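Local structure of alpha-pyrone synthesis polyketide synthase-like Pks18 (Mycobacterium tuberculosis, 1TED) at residues 300-303 with 304-308. The protein probably extends medium- and long-chain aliphatic acyl-CoA starters with malonyl-CoA to make tri- and tetraketide alpha-pyrones, as a homodimeric type III polyketide synthase of the thiolase fold. Numbering follows the deposited sequence.
Sequences NGLQ and ISDID
Leu-302 and Gln-303 meet Asp-306 in a tight turn that illustrates how a thiolase-fold enzyme can pass from a helix to the next strand in few residues. Helix 281-299 closes in a Schellman motif whose C-prime residue, Gly-301, has positive phi; the chain then leads through a 3-10 segment, 304-306, to edge strand 310-312 of the central sheet. Leu-302 follows, with Leu-302 CD2 lying 3.7 Å from Asp-306 OD2 and 3.9 Å from Asp-306 CB, so this methyl lies across the acid, touching both its CB and its OD2. The other methyl, Leu-302 CD1, extends to Ile-307 CD1 at a loose 4.5 Å. Leu-297 of the helix and Leu-387 of strand 382-390 both touch Leu-302 and Ile-307, joining the surface turn to the apolar layer between helix and sheet.

Gln-303 is gripped by its backbone at two points. Gln-303 N donates to Asp-306 OD2 at 3.0 Å. The bond is fairly straight, 157° at the hydrogen, and reaches the oxygen on the anti side, somewhat out of the carboxylate plane. A chi1 of -67° sets the Asp-306 carboxylate beside its own backbone N, folding the acid back over the turn. The exposed Gln-303 side chain is extended beyond CG, its amide 78° from the plane of that carboxylate, and Gln-303 OE1 stays 3.7 Å from Ser-305 OG. The return bond comes from Asp-306 N, which meets Gln-303 O at 3.2 Å from above the carbonyl plane.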
# COMPACT_ATOMS: atom_id res chain seq x y z
N ASN A 300 -15.28 22.98 8.93
CA ASN A 300 -16.28 23.12 7.89
C ASN A 300 -17.54 23.81 8.38
O ASN A 300 -18.62 23.61 7.81
CB ASN A 300 -16.63 21.75 7.31
CG ASN A 300 -15.42 21.00 6.82
OD1 ASN A 300 -14.62 20.50 7.60
ND2 ASN A 300 -15.26 20.95 5.51
N GLY A 301 -17.41 24.62 9.43
CA GLY A 301 -18.53 25.37 9.96
C GLY A 301 -19.70 24.55 10.48
O GLY A 301 -20.85 24.98 10.40
N LEU A 302 -19.39 23.40 11.06
CA LEU A 302 -20.41 22.51 11.57
C LEU A 302 -20.10 21.98 12.97
O LEU A 302 -18.96 22.05 13.44
CB LEU A 302 -20.58 21.32 10.62
CG LEU A 302 -20.99 21.65 9.18
CD1 LEU A 302 -20.64 20.47 8.26
CD2 LEU A 302 -22.47 21.96 9.14
N GLN A 303 -21.14 21.45 13.61
CA GLN A 303 -21.06 20.85 14.94
C GLN A 303 -21.62 19.46 14.73
O GLN A 303 -22.20 19.18 13.69
CB GLN A 303 -21.97 21.55 15.94
CG GLN A 303 -21.95 23.05 15.99
CD GLN A 303 -23.13 23.55 16.79
OE1 GLN A 303 -23.46 23.00 17.84
NE2 GLN A 303 -23.79 24.60 16.30
N ILE A 304 -21.50 18.61 15.75
CA ILE A 304 -22.01 17.25 15.68
C ILE A 304 -23.54 17.17 15.48
O ILE A 304 -24.03 16.28 14.79
CB ILE A 304 -21.60 16.46 16.94
CG1 ILE A 304 -20.07 16.36 17.00
CG2 ILE A 304 -22.20 15.07 16.92
CD1 ILE A 304 -19.53 15.60 18.21
N SER A 305 -24.27 18.11 16.07
CA SER A 305 -25.74 18.14 15.96
C SER A 305 -26.28 18.47 14.57
O SER A 305 -27.46 18.26 14.29
CB SER A 305 -26.32 19.14 16.96
OG SER A 305 -25.87 20.46 16.69
N ASP A 306 -25.43 19.00 13.69
CA ASP A 306 -25.85 19.34 12.33
C ASP A 306 -25.91 18.13 11.41
O ASP A 306 -26.60 18.15 10.39
CB ASP A 306 -24.88 20.33 11.68
CG ASP A 306 -24.89 21.68 12.33
OD1 ASP A 306 -25.99 22.22 12.58
OD2 ASP A 306 -23.79 22.22 12.56
N ILE A 307 -25.18 17.08 11.76
CA ILE A 307 -25.07 15.90 10.91
C ILE A 307 -26.24 14.91 10.75
O ILE A 307 -26.81 14.44 11.72
CB ILE A 307 -23.81 15.08 11.33
CG1 ILE A 307 -22.56 15.98 11.27
CG2 ILE A 307 -23.65 13.86 10.44
CD1 ILE A 307 -22.33 16.65 9.90
N ASP A 308 -26.57 14.62 9.49
CA ASP A 308 -27.60 13.62 9.15
C ASP A 308 -26.72 12.46 8.70
O ASP A 308 -25.88 12.64 7.82
CB ASP A 308 -28.42 14.00 7.91
CG ASP A 308 -28.77 15.47 7.84
OD1 ASP A 308 -29.65 15.91 8.61
OD2 ASP A 308 -28.17 16.18 6.99